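Local atomic coordinates of CalS11 (Micromonospora echinospora, PDB entry 3TOS), a protein that binds S-adenosyl-L-homocysteine and is a methyltransferase of calicheamicin biosynthesis, probably transferring the methyl group to an oxygen. Residues E19-T22 with T23-T27; L26-L29 with L30-P34; Q52-D55 with L56-D60; V115-V118 with D119-G122; Y139-E142 with V143-H147. All blocks are in the same frame, centred on the assembly; numbering follows the deposited sequence.

Interaction 1 (E19-T22 with T23-T27); sequences ETET and TQRLT
E21 swings CG away from its backbone N (chi1 -175°) and bends at CG, while R25 runs extended from CG to NE; the two side chains meet one helical turn apart. R25 NE donates to E21 OE2 at 2.8 Å, the link within a salt bridge. The oxygen lies in the guanidinium plane, at its edge, and receives the proton on its anti lone pair, the one turned from OE1. Carboxylate and guanidinium planes stand 85° apart, so a single N-H carries the bond rather than a paired, two-pronged grip. The other oxygen, E21 OE1, takes a proton from a water at 2.6 Å, and the same water donates to Q24 OE1 and so joins the two side chains.

On another face T23 folds its hydroxyl back: T23 OG1 donates to E19 O at 2.8 Å. T23 N also binds E19 O, from the opposite face of that carbonyl plane, so the oxygen is gripped twice. T27 repeats this one turn later, its OG1 donating to T23 O at 2.9 Å. The carboxylate of E19 is turned to R49, with which it forms a salt bridge. T22 and L26 lie side by side, T22 CG2 being 3.8 Å from L26 CD1; T22 OG1 bonds A146 O of the second subunit. Side chains paired from i to i+4 and threonine hydroxyls bonded to the carbonyl four residues back are familiar intrahelical arrangements; helix 17-31 is amphipathic in place, E21 and Q24 meeting a water while T22 and L26 are buried, T22 against the second subunit.

Interaction 2 (L26-L29 with L30-P34); sequences LTKL and LTNSP
The C-terminal end of helix 17-31 is formed here, where K28 and T27 offer the last turn of carbonyls to T31 and N32 and the chain then leaves the helix. L30 N and T31 N keep the i to i+4 pattern, donating to L26 O and T27 O, the latter at 3.0 Å. N32 N still reaches K28 O at 2.9 Å although N32 itself has left helical backbone angles; the bond is bent at the hydrogen (139°), yet its donor sits nearly in line with the C=O. The side chain of N32 folds back over the same oxygen, with CB 3.4 Å from K28 O and ND2 giving it a weak second bond.

T31 puts OG1 between its own N and carbonyl carbon (chi1 61°), which turns the hydroxyl back over the preceding turn, 3.1 Å from T27 O. K28 extends outward, and its CG passes the amide of N32 at an angle.

The leucines L26, L29 and L30 are buried. L29 and L30 rest on F47, while L26 packs on A146 of the second subunit and L29 on E142 of that subunit. Past the helix end, S33 brings its CB to 3.4 Å from L29 O. The subunit interface supplies a polar partner to this carbonyl, since Y139 OH of the second subunit is hydrogen-bonded to L29 O. The same phenol also bonds S33 OG, which in turn bonds I35 N, so one tyrosine oxygen spans the last helical turn and the first residues of the loop.

Interaction 3 (Q52-D55 with L56-D60); sequences QMTD and LLSMD. With EDO (1,2-ethanediol), chain R.
M53 and L57 make the close-packed side of this turn, while the D55 carboxylate, partly exposed, is the part that admits a small solute. M53, a selenomethionine, holds CG anti to its backbone N (chi1 171°) and then bends twice, which carries the chain across L57: M53 CG lies 4.0 Å from L57 CD1, and M53 SE lies 4.1 Å from L57 CG. L57 CG in turn sits 3.4 Å from M53 O, the carbonyl that accepts L57 N. L56 is buried too and packs on L56 of the second subunit, while M53 rests on L48 of its own chain.

All of this belongs to helix 50-65, whose i to i+4 backbone bonds run through both segments and which passes close to the cofactor pocket of the Rossmann-like methyltransferase domain. S58 lays OG 3.2 Å from T54 O, but the hydroxyl also bonds R247 NH1.

At the looser spot D55 OD1 meets O1 of an ethanediol, probably from the crystallisation liquor, at a separation so short that the diol's exact placing is doubtful. The same oxygen bonds H83 NE2, and D55 OD2 has a long, weak ion pair with R82, a residue that binds S-adenosyl-L-homocysteine. A leucine in place of D55 would probably leave H83 NE2 without its acceptor and R82 without this distant negative charge. M59, also selenomethionine, is the buried wall beside the carboxylate: its CG lies 4.1 Å from D55 OD2, and the residue continues onto H83, T86 and F87 of helix 82-94.

Interaction 4 (V115-V118 with D119-G122); sequences VNDV and DRVG
D119 turns its carboxylate back to the backbone N-H of N116, and R120 crosses V115 and D117 at a slant. N116 N donates to D119 OD2 at 2.9 Å, meeting the oxygen on its anti side and 21° out of the carboxylate plane. The return bond, D119 N to N116 O at 2.8 Å, comes from above the carbonyl plane. N116 OD1 accepts V118 N at 3.0 Å, in plane on a lone pair and almost straight (176°): an Asx turn, leading into the short 3-10 turn 117-119.

In one of its two conformers R120, extended to NE, sets its guanidinium edge against V115 CG2, in plane. There D117 OD1 lies 3.6 Å from R120 NH1, well out of the guanidinium plane: a long salt bridge of charges alone.

D119 OD1 bonds Y193 N. An alanine at D119 is likely to leave the N-H groups of N116 and Y193 without their carboxylate acceptor and free the turn to shift. The side chains of D119 and V121 lie about 5 Å from those of W223 and K222, respectively, which bind glutamate. The turn sits between strand 103-107 and helix 136-148, and N116 ND2 bonds E194 OE2 on helix 193-203.

Interaction 5 (Y139-E142 with V143-H147); sequences YLKE and VLDAH
Y139 with V143, L140 with L144 and K141 with D145 pair one turn apart along helix 136-148, which packs against strand 160-164 and helix 82-94 and also borders the second subunit. V143 CG2 lies over one face of the Y139 ring, 3.8 Å above its plane and displaced toward the rim, a CH-pi contact 23° off the ring normal. Y139 carries its ring on the far side from its own N (chi1 169°), which leads it along the helix to V143. The phenol end goes elsewhere, to L29 O and S33 OG of the second subunit.

L140 and L144 follow one another on the inner face, L140 CG being 4.3 Å from L144 CD1; both rest on L162. K141 bends at CG and crosses D145: K141 CE is 3.5 Å from D145 OD1, and K141 NZ stands 3.6 Å from the same oxygen, a long salt bridge. A water is modelled between them, but improbably near D145 OD1, so its exact place is doubtful. K141 NZ also donates to S160 O.

The lysine charge thus faces a carboxylate and a strand-end carbonyl, which would probably favour its protonated form.

All five contacts are local, each joining adjoining segments, so none closes a long loop. None nests or crosses; interactions 1 and 2 overlap at L26 and T27 and run along helix 17-31 to its end, and the others follow in series. Interaction 3 lies on the next helix, 50-65, with nearest atoms about 6 Å from those of interaction 1. Interaction 4 then forms a turn in the loop after strand 103-107, and interaction 5 lies on helix 136-148, on the other side of the chain's centre from interaction 4. Interactions 1, 2, 3 and 5 all touch the second subunit: helix 17-31 of one copy meets helix 136-148 of the other.

Interaction 1 (E19-T22 with T23-T27)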
loop_
_atom_site.group_PDB
_atom_site.type_symbol
_atom_site.label_atom_id
_atom_site.label_comp_id
_atom_site.label_asym_id
_atom_site.label_seq_id
_atom_site.Cartn_x
_atom_site.Cartn_y
_atom_site.Cartn_z
ATOM N N GLU B 19 25.140 -3.718 -34.396
ATOM C CA GLU B 19 25.788 -3.840 -33.047
ATOM C C GLU B 19 27.296 -3.951 -33.222
ATOM O O GLU B 19 28.100 -3.369 -32.486
ATOM C CB GLU B 19 25.183 -5.050 -32.332
ATOM C CG GLU B 19 25.985 -5.575 -31.100
ATOM C CD GLU B 19 25.934 -4.707 -29.842
ATOM O OE1 GLU B 19 25.173 -3.712 -29.822
ATOM O OE2 GLU B 19 26.659 -5.061 -28.868
ATOM N N THR B 20 27.703 -4.695 -34.246
ATOM C CA THR B 20 29.124 -4.857 -34.528
ATOM C C THR B 20 29.719 -3.488 -34.888
ATOM O O THR B 20 30.805 -3.121 -34.435
ATOM C CB THR B 20 29.316 -5.850 -35.694
ATOM O OG1 THR B 20 28.942 -7.175 -35.267
ATOM C CG2 THR B 20 30.794 -5.901 -36.131
ATOM N N GLU B 21 29.010 -2.725 -35.732
ATOM C CA GLU B 21 29.464 -1.361 -36.130
ATOM C C GLU B 21 29.591 -0.416 -34.979
ATOM O O GLU B 21 30.630 0.276 -34.828
ATOM C CB GLU B 21 28.468 -0.793 -37.150
ATOM C CG GLU B 21 28.833 0.559 -37.756
ATOM C CD GLU B 21 30.157 0.507 -38.623
ATOM O OE1 GLU B 21 30.600 -0.596 -39.077
ATOM O OE2 GLU B 21 30.746 1.577 -38.878
ATOM N N THR B 22 28.596 -0.441 -34.073
ATOM C CA THR B 22 28.680 0.424 -32.884
ATOM C C THR B 22 29.939 0.072 -32.059
ATOM O O THR B 22 30.687 0.946 -31.666
ATOM C CB THR B 22 27.422 0.303 -32.002
ATOM O OG1 THR B 22 26.341 0.965 -32.645
ATOM C CG2 THR B 22 27.637 0.945 -30.612
ATOM N N THR B 23 30.133 -1.226 -31.822
ATOM C CA THR B 23 31.226 -1.702 -31.010
ATOM C C THR B 23 32.562 -1.299 -31.612
ATOM O O THR B 23 33.441 -0.761 -30.927
ATOM C CB THR B 23 31.161 -3.209 -30.862
ATOM O OG1 THR B 23 29.883 -3.579 -30.329
ATOM C CG2 THR B 23 32.216 -3.705 -29.879
ATOM N N GLN B 24 32.715 -1.535 -32.919
ATOM C CA GLN B 24 33.980 -1.218 -33.586
ATOM C C GLN B 24 34.208 0.289 -33.637
ATOM O O GLN B 24 35.347 0.739 -33.478
ATOM C CB GLN B 24 34.000 -1.823 -34.998
ATOM C CG GLN B 24 34.157 -3.346 -34.936
ATOM C CD GLN B 24 33.980 -3.991 -36.254
ATOM O OE1 GLN B 24 33.559 -3.346 -37.228
ATOM N NE2 GLN B 24 34.324 -5.278 -36.323
ATOM N N ARG B 25 33.157 1.057 -33.901
ATOM C CA ARG B 25 33.282 2.525 -33.903
ATOM C C ARG B 25 33.717 3.054 -32.544
ATOM O O ARG B 25 34.588 3.895 -32.490
ATOM C CB ARG B 25 31.981 3.215 -34.290
ATOM C CG ARG B 25 31.692 3.093 -35.821
ATOM C CD ARG B 25 30.490 3.939 -36.087
ATOM N NE ARG B 25 29.973 3.811 -37.415
ATOM C CZ ARG B 25 28.939 4.505 -37.910
ATOM N NH1 ARG B 25 28.407 5.524 -37.205
ATOM N NH2 ARG B 25 28.435 4.172 -39.124
ATOM N N LEU B 26 33.059 2.630 -31.470
ATOM C CA LEU B 26 33.411 3.105 -30.138
ATOM C C LEU B 26 34.797 2.675 -29.749
ATOM O O LEU B 26 35.455 3.424 -29.044
ATOM C CB LEU B 26 32.395 2.650 -29.099
ATOM C CG LEU B 26 31.014 3.295 -29.244
ATOM C CD1 LEU B 26 30.044 2.653 -28.270
ATOM C CD2 LEU B 26 30.993 4.825 -29.097
ATOM N N THR B 27 35.245 1.476 -30.149
ATOM C CA THR B 27 36.615 1.076 -29.874
ATOM C C THR B 27 37.611 2.065 -30.502
ATOM O O THR B 27 38.589 2.502 -29.841
ATOM C CB THR B 27 36.875 -0.346 -30.439
ATOM O OG1 THR B 27 36.021 -1.287 -29.740
ATOM C CG2 THR B 27 38.355 -0.754 -30.264
HETATM O O HOH W 1 31.301 -3.079 -38.798
#

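Interaction 2 (L26-L29 with L30-P34)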
loop_
_atom_site.group_PDB
_atom_site.type_symbol
_atom_site.label_atom_id
_atom_site.label_comp_id
_atom_site.label_asym_id
_atom_site.label_seq_id
_atom_site.Cartn_x
_atom_site.Cartn_y
_atom_site.Cartn_z
ATOM N N LEU B 26 33.059 2.630 -31.470
ATOM C CA LEU B 26 33.411 3.105 -30.138
ATOM C C LEU B 26 34.797 2.675 -29.749
ATOM O O LEU B 26 35.455 3.424 -29.044
ATOM C CB LEU B 26 32.395 2.650 -29.099
ATOM C CG LEU B 26 31.014 3.295 -29.244
ATOM C CD1 LEU B 26 30.044 2.653 -28.270
ATOM C CD2 LEU B 26 30.993 4.825 -29.097
ATOM N N THR B 27 35.245 1.476 -30.149
ATOM C CA THR B 27 36.615 1.076 -29.874
ATOM C C THR B 27 37.611 2.065 -30.502
ATOM O O THR B 27 38.589 2.502 -29.841
ATOM C CB THR B 27 36.875 -0.346 -30.439
ATOM O OG1 THR B 27 36.021 -1.287 -29.740
ATOM C CG2 THR B 27 38.355 -0.754 -30.264
ATOM N N LYS B 28 37.392 2.390 -31.772
ATOM C CA LYS B 28 38.289 3.336 -32.454
ATOM C C LYS B 28 38.209 4.702 -31.765
ATOM O O LYS B 28 39.256 5.348 -31.527
ATOM C CB LYS B 28 37.914 3.444 -33.946
ATOM C CG LYS B 28 39.023 4.178 -34.730
ATOM C CD LYS B 28 38.888 4.190 -36.262
ATOM C CE LYS B 28 40.044 4.990 -36.980
ATOM N NZ LYS B 28 39.763 5.232 -38.449
ATOM N N LEU B 29 36.989 5.146 -31.448
ATOM C CA LEU B 29 36.821 6.478 -30.817
ATOM C C LEU B 29 37.506 6.544 -29.436
ATOM O O LEU B 29 38.030 7.579 -29.024
ATOM C CB LEU B 29 35.353 6.864 -30.718
ATOM C CG LEU B 29 34.797 7.130 -32.144
ATOM C CD1 LEU B 29 33.252 7.030 -32.239
ATOM C CD2 LEU B 29 35.348 8.467 -32.774
ATOM N N LEU B 30 37.526 5.435 -28.713
ATOM C CA LEU B 30 38.227 5.387 -27.425
ATOM C C LEU B 30 39.739 5.409 -27.601
ATOM O O LEU B 30 40.465 6.115 -26.857
ATOM C CB LEU B 30 37.797 4.090 -26.684
ATOM C CG LEU B 30 38.646 3.703 -25.473
ATOM C CD1 LEU B 30 38.523 4.788 -24.328
ATOM C CD2 LEU B 30 38.121 2.378 -24.920
ATOM N N THR B 31 40.245 4.606 -28.524
ATOM C CA THR B 31 41.687 4.487 -28.654
ATOM C C THR B 31 42.322 5.669 -29.377
ATOM O O THR B 31 43.515 5.904 -29.247
ATOM C CB THR B 31 42.073 3.187 -29.300
ATOM O OG1 THR B 31 41.502 3.162 -30.575
ATOM C CG2 THR B 31 41.536 2.016 -28.508
ATOM N N ASN B 32 41.518 6.435 -30.097
ATOM C CA ASN B 32 42.021 7.632 -30.798
ATOM C C ASN B 32 41.285 8.890 -30.342
ATOM O O ASN B 32 40.909 9.723 -31.133
ATOM C CB ASN B 32 41.902 7.406 -32.297
ATOM C CG ASN B 32 42.828 6.302 -32.768
ATOM O OD1 ASN B 32 43.993 6.549 -33.007
ATOM N ND2 ASN B 32 42.342 5.092 -32.846
ATOM N N SER B 33 41.071 9.028 -29.045
ATOM C CA SER B 33 40.268 10.149 -28.503
ATOM C C SER B 33 41.108 11.433 -28.356
ATOM O O SER B 33 42.251 11.364 -27.966
ATOM C CB SER B 33 39.762 9.749 -27.132
ATOM O OG SER B 33 38.908 10.720 -26.618
ATOM N N PRO B 34 40.496 12.585 -28.630
ATOM C CA PRO B 34 41.075 13.868 -28.289
ATOM C C PRO B 34 40.923 14.227 -26.811
ATOM O O PRO B 34 41.563 15.204 -26.372
ATOM C CB PRO B 34 40.271 14.866 -29.126
ATOM C CG PRO B 34 38.892 14.208 -29.237
ATOM C CD PRO B 34 39.231 12.725 -29.375
#

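Interaction 3 (Q52-D55 with L56-D60)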
loop_
_atom_site.group_PDB
_atom_site.type_symbol
_atom_site.label_atom_id
_atom_site.label_comp_id
_atom_site.label_asym_id
_atom_site.label_seq_id
_atom_site.Cartn_x
_atom_site.Cartn_y
_atom_site.Cartn_z
ATOM N N GLN B 52 26.155 -3.116 -23.067
ATOM C CA GLN B 52 27.016 -3.146 -21.857
ATOM C C GLN B 52 26.424 -2.344 -20.708
ATOM O O GLN B 52 26.546 -2.726 -19.541
ATOM C CB GLN B 52 28.471 -2.688 -22.200
ATOM C CG GLN B 52 29.180 -3.652 -23.203
ATOM C CD GLN B 52 29.390 -5.049 -22.631
ATOM O OE1 GLN B 52 29.219 -5.285 -21.427
ATOM N NE2 GLN B 52 29.713 -5.978 -23.475
HETATM N N MSE B 53 25.812 -1.216 -21.001
HETATM C CA MSE B 53 25.080 -0.454 -19.987
HETATM C C MSE B 53 24.025 -1.336 -19.306
HETATM O O MSE B 53 23.824 -1.287 -18.102
HETATM C CB MSE B 53 24.426 0.809 -20.600
HETATM C CG MSE B 53 23.448 1.561 -19.617
HETATM SE SE MSE B 53 24.396 2.343 -18.129
HETATM C CE MSE B 53 24.890 3.987 -19.011
ATOM N N THR B 54 23.335 -2.128 -20.118
ATOM C CA THR B 54 22.269 -2.988 -19.610
ATOM C C THR B 54 22.873 -3.989 -18.585
ATOM O O THR B 54 22.311 -4.231 -17.512
ATOM C CB THR B 54 21.585 -3.780 -20.771
ATOM O OG1 THR B 54 21.001 -2.841 -21.670
ATOM C CG2 THR B 54 20.447 -4.622 -20.217
ATOM N N ASP B 55 24.024 -4.544 -18.917
ATOM C CA ASP B 55 24.725 -5.458 -17.991
ATOM C C ASP B 55 25.039 -4.767 -16.666
ATOM O O ASP B 55 24.781 -5.333 -15.616
ATOM C CB ASP B 55 26.010 -5.986 -18.657
ATOM C CG ASP B 55 26.811 -6.855 -17.726
ATOM O OD1 ASP B 55 26.415 -8.045 -17.614
ATOM O OD2 ASP B 55 27.763 -6.383 -17.050
ATOM N N LEU B 56 25.514 -3.533 -16.746
ATOM C CA LEU B 56 25.838 -2.740 -15.575
ATOM C C LEU B 56 24.604 -2.504 -14.696
ATOM O O LEU B 56 24.650 -2.728 -13.507
ATOM C CB LEU B 56 26.546 -1.432 -15.998
ATOM C CG LEU B 56 26.999 -0.527 -14.845
ATOM C CD1 LEU B 56 28.089 0.377 -15.401
ATOM C CD2 LEU B 56 25.842 0.297 -14.244
ATOM N N LEU B 57 23.501 -2.117 -15.311
ATOM C CA LEU B 57 22.306 -1.838 -14.581
ATOM C C LEU B 57 21.780 -3.144 -13.954
ATOM O O LEU B 57 21.187 -3.138 -12.877
ATOM C CB LEU B 57 21.245 -1.204 -15.482
ATOM C CG LEU B 57 21.601 0.192 -16.015
ATOM C CD1 LEU B 57 20.576 0.582 -17.064
ATOM C CD2 LEU B 57 21.646 1.193 -14.852
ATOM N N SER B 58 21.926 -4.295 -14.664
ATOM C CA SER B 58 21.459 -5.578 -14.104
ATOM C C SER B 58 22.312 -5.990 -12.892
ATOM O O SER B 58 21.750 -6.433 -11.871
ATOM C CB SER B 58 21.519 -6.699 -15.148
ATOM O OG SER B 58 20.501 -6.445 -16.107
HETATM N N MSE B 59 23.630 -5.802 -12.958
HETATM C CA MSE B 59 24.473 -6.086 -11.780
HETATM C C MSE B 59 24.092 -5.209 -10.590
HETATM O O MSE B 59 24.080 -5.691 -9.434
HETATM C CB MSE B 59 25.957 -5.950 -12.104
HETATM C CG MSE B 59 26.484 -6.939 -13.161
HETATM SE SE MSE B 59 26.079 -8.820 -12.834
HETATM C CE MSE B 59 24.554 -9.037 -14.034
ATOM N N ASP B 60 23.795 -3.943 -10.875
ATOM C CA ASP B 60 23.356 -3.029 -9.842
ATOM C C ASP B 60 22.023 -3.480 -9.228
ATOM O O ASP B 60 21.844 -3.393 -8.008
ATOM C CB ASP B 60 23.226 -1.589 -10.404
ATOM C CG ASP B 60 22.659 -0.641 -9.412
ATOM O OD1 ASP B 60 23.391 -0.304 -8.481
ATOM O OD2 ASP B 60 21.517 -0.173 -9.568
HETATM C C1 EDO R . 23.804 -9.746 -17.581
HETATM O O1 EDO R . 24.246 -8.816 -18.541
HETATM C C2 EDO R . 23.386 -10.986 -18.399
HETATM O O2 EDO R . 24.411 -11.421 -19.317
#

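Interaction 4 (V115-V118 with D119-G122)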
loop_
_atom_site.group_PDB
_atom_site.type_symbol
_atom_site.label_atom_id
_atom_site.label_comp_id
_atom_site.label_asym_id
_atom_site.label_seq_id
_atom_site.Cartn_x
_atom_site.Cartn_y
_atom_site.Cartn_z
ATOM N N VAL B 115 34.838 -29.816 -21.862
ATOM C CA VAL B 115 33.388 -29.683 -21.921
ATOM C C VAL B 115 32.675 -31.032 -21.950
ATOM O O VAL B 115 33.277 -32.064 -22.242
ATOM C CB VAL B 115 32.934 -28.808 -23.146
ATOM C CG1 VAL B 115 33.689 -27.473 -23.184
ATOM C CG2 VAL B 115 33.139 -29.542 -24.475
ATOM N N ASN B 116 31.364 -31.029 -21.670
ATOM C CA ASN B 116 30.576 -32.245 -21.729
ATOM C C ASN B 116 29.855 -32.230 -23.075
ATOM O O ASN B 116 29.598 -31.152 -23.635
ATOM C CB ASN B 116 29.585 -32.199 -20.525
ATOM C CG ASN B 116 28.774 -33.436 -20.348
ATOM O OD1 ASN B 116 27.826 -33.671 -21.102
ATOM N ND2 ASN B 116 29.070 -34.204 -19.299
ATOM N N ASP B 117 29.500 -33.413 -23.560
ATOM C CA ASP B 117 28.677 -33.501 -24.765
ATOM C C ASP B 117 27.438 -32.604 -24.744
ATOM O O ASP B 117 27.093 -32.047 -25.788
ATOM C CB ASP B 117 28.298 -34.964 -25.024
ATOM C CG ASP B 117 29.420 -35.727 -25.681
ATOM O OD1 ASP B 117 30.431 -35.108 -26.125
ATOM O OD2 ASP B 117 29.269 -36.960 -25.794
ATOM N N VAL B 118 26.777 -32.447 -23.585
ATOM C CA VAL B 118 25.583 -31.612 -23.571
ATOM C C VAL B 118 25.901 -30.130 -23.799
ATOM O O VAL B 118 25.012 -29.362 -24.196
ATOM C CB VAL B 118 24.733 -31.729 -22.247
ATOM C CG1 VAL B 118 24.356 -33.168 -21.989
ATOM C CG2 VAL B 118 25.489 -31.150 -21.039
ATOM N N ASP B 119 27.169 -29.743 -23.634
ATOM C CA ASP B 119 27.564 -28.328 -23.864
ATOM C C ASP B 119 27.889 -28.075 -25.324
ATOM O O ASP B 119 28.065 -26.900 -25.703
ATOM C CB ASP B 119 28.842 -27.995 -23.072
ATOM C CG ASP B 119 28.679 -28.215 -21.575
ATOM O OD1 ASP B 119 27.673 -27.719 -21.018
ATOM O OD2 ASP B 119 29.574 -28.869 -20.972
ATOM N N ARG B 120 27.975 -29.143 -26.145
ATOM C CA ARG B 120 28.506 -29.048 -27.510
ATOM C C ARG B 120 27.440 -28.720 -28.558
ATOM O O ARG B 120 27.259 -29.458 -29.524
ATOM C CB ARG B 120 29.233 -30.351 -27.861
ATOM C CG ARG B 120 30.559 -30.407 -27.151
ATOM C CD ARG B 120 31.379 -31.664 -27.536
ATOM N NE ARG B 120 32.592 -31.601 -26.759
ATOM C CZ ARG B 120 33.541 -32.508 -26.716
ATOM N NH1 ARG B 120 33.455 -33.608 -27.459
ATOM N NH2 ARG B 120 34.593 -32.281 -25.939
ATOM N N VAL B 121 26.748 -27.613 -28.345
ATOM C CA VAL B 121 25.582 -27.201 -29.162
ATOM C C VAL B 121 26.043 -26.175 -30.223
ATOM O O VAL B 121 25.738 -26.305 -31.408
ATOM C CB VAL B 121 24.478 -26.525 -28.290
ATOM C CG1 VAL B 121 23.276 -26.158 -29.132
ATOM C CG2 VAL B 121 24.071 -27.425 -27.199
ATOM N N GLY B 122 26.733 -25.122 -29.764
ATOM C CA GLY B 122 27.280 -24.105 -30.650
ATOM C C GLY B 122 28.743 -24.330 -30.930
ATOM O O GLY B 122 29.333 -25.290 -30.405
#

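Interaction 5 (Y139-E142 with V143-H147)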
loop_
_atom_site.group_PDB
_atom_site.type_symbol
_atom_site.label_atom_id
_atom_site.label_comp_id
_atom_site.label_asym_id
_atom_site.label_seq_id
_atom_site.Cartn_x
_atom_site.Cartn_y
_atom_site.Cartn_z
ATOM N N TYR B 139 47.119 -8.651 -13.248
ATOM C CA TYR B 139 46.597 -7.391 -13.773
ATOM C C TYR B 139 45.205 -7.108 -13.201
ATOM O O TYR B 139 44.945 -6.015 -12.715
ATOM C CB TYR B 139 46.578 -7.394 -15.318
ATOM C CG TYR B 139 45.820 -6.227 -15.893
ATOM C CD1 TYR B 139 46.398 -4.991 -16.014
ATOM C CD2 TYR B 139 44.494 -6.385 -16.342
ATOM C CE1 TYR B 139 45.692 -3.936 -16.532
ATOM C CE2 TYR B 139 43.787 -5.325 -16.855
ATOM C CZ TYR B 139 44.406 -4.114 -16.973
ATOM O OH TYR B 139 43.705 -3.073 -17.601
ATOM N N LEU B 140 44.307 -8.084 -13.229
ATOM C CA LEU B 140 43.000 -7.844 -12.668
ATOM C C LEU B 140 43.088 -7.538 -11.175
ATOM O O LEU B 140 42.304 -6.665 -10.682
ATOM C CB LEU B 140 42.097 -9.060 -12.954
ATOM C CG LEU B 140 40.662 -9.022 -12.419
ATOM C CD1 LEU B 140 39.864 -7.793 -12.854
ATOM C CD2 LEU B 140 39.905 -10.301 -12.787
ATOM N N LYS B 141 44.004 -8.217 -10.446
ATOM C CA LYS B 141 44.175 -7.866 -9.033
ATOM C C LYS B 141 44.686 -6.415 -8.891
ATOM O O LYS B 141 44.290 -5.707 -7.953
ATOM C CB LYS B 141 45.135 -8.832 -8.389
ATOM C CG LYS B 141 45.343 -8.650 -6.908
ATOM C CD LYS B 141 44.052 -8.788 -6.152
ATOM C CE LYS B 141 44.331 -8.876 -4.612
ATOM N NZ LYS B 141 43.105 -8.764 -3.800
ATOM N N GLU B 142 45.536 -5.963 -9.818
ATOM C CA GLU B 142 45.978 -4.530 -9.757
ATOM C C GLU B 142 44.781 -3.593 -9.929
ATOM O O GLU B 142 44.710 -2.538 -9.280
ATOM C CB GLU B 142 46.962 -4.177 -10.885
ATOM C CG GLU B 142 48.295 -4.633 -10.648
ATOM C CD GLU B 142 49.194 -4.063 -11.715
ATOM O OE1 GLU B 142 49.318 -4.736 -12.791
ATOM O OE2 GLU B 142 49.643 -2.888 -11.547
ATOM N N VAL B 143 43.892 -3.941 -10.846
ATOM C CA VAL B 143 42.706 -3.121 -11.080
ATOM C C VAL B 143 41.814 -3.072 -9.833
ATOM O O VAL B 143 41.398 -1.972 -9.367
ATOM C CB VAL B 143 41.884 -3.649 -12.294
ATOM C CG1 VAL B 143 40.507 -2.961 -12.370
ATOM C CG2 VAL B 143 42.645 -3.404 -13.656
ATOM N N LEU B 144 41.555 -4.220 -9.245
ATOM C CA LEU B 144 40.684 -4.273 -8.042
ATOM C C LEU B 144 41.376 -3.532 -6.895
ATOM O O LEU B 144 40.735 -2.758 -6.183
ATOM C CB LEU B 144 40.384 -5.732 -7.663
ATOM C CG LEU B 144 39.522 -6.385 -8.730
ATOM C CD1 LEU B 144 39.477 -7.931 -8.484
ATOM C CD2 LEU B 144 38.163 -5.687 -8.827
ATOM N N ASP B 145 42.692 -3.717 -6.749
ATOM C CA ASP B 145 43.410 -2.996 -5.707
ATOM C C ASP B 145 43.360 -1.484 -5.926
ATOM O O ASP B 145 43.347 -0.720 -4.983
ATOM C CB ASP B 145 44.882 -3.393 -5.696
ATOM C CG ASP B 145 45.145 -4.773 -5.095
ATOM O OD1 ASP B 145 44.273 -5.369 -4.446
ATOM O OD2 ASP B 145 46.291 -5.214 -5.226
ATOM N N ALA B 146 43.320 -1.054 -7.173
ATOM C CA ALA B 146 43.199 0.398 -7.455
ATOM C C ALA B 146 41.874 0.976 -6.963
ATOM O O ALA B 146 41.860 2.085 -6.368
ATOM C CB ALA B 146 43.381 0.652 -8.931
ATOM N N HIS B 147 40.779 0.228 -7.169
ATOM C CA HIS B 147 39.497 0.665 -6.613
ATOM C C HIS B 147 39.563 0.719 -5.108
ATOM O O HIS B 147 39.125 1.721 -4.493
ATOM C CB HIS B 147 38.360 -0.267 -6.967
ATOM C CG HIS B 147 37.932 -0.175 -8.405
ATOM N ND1 HIS B 147 36.866 0.607 -8.817
ATOM C CD2 HIS B 147 38.411 -0.783 -9.529
ATOM C CE1 HIS B 147 36.736 0.517 -10.132
ATOM N NE2 HIS B 147 37.639 -0.346 -10.577
HETATM O O HOH W 2 42.126 -6.527 -4.551
#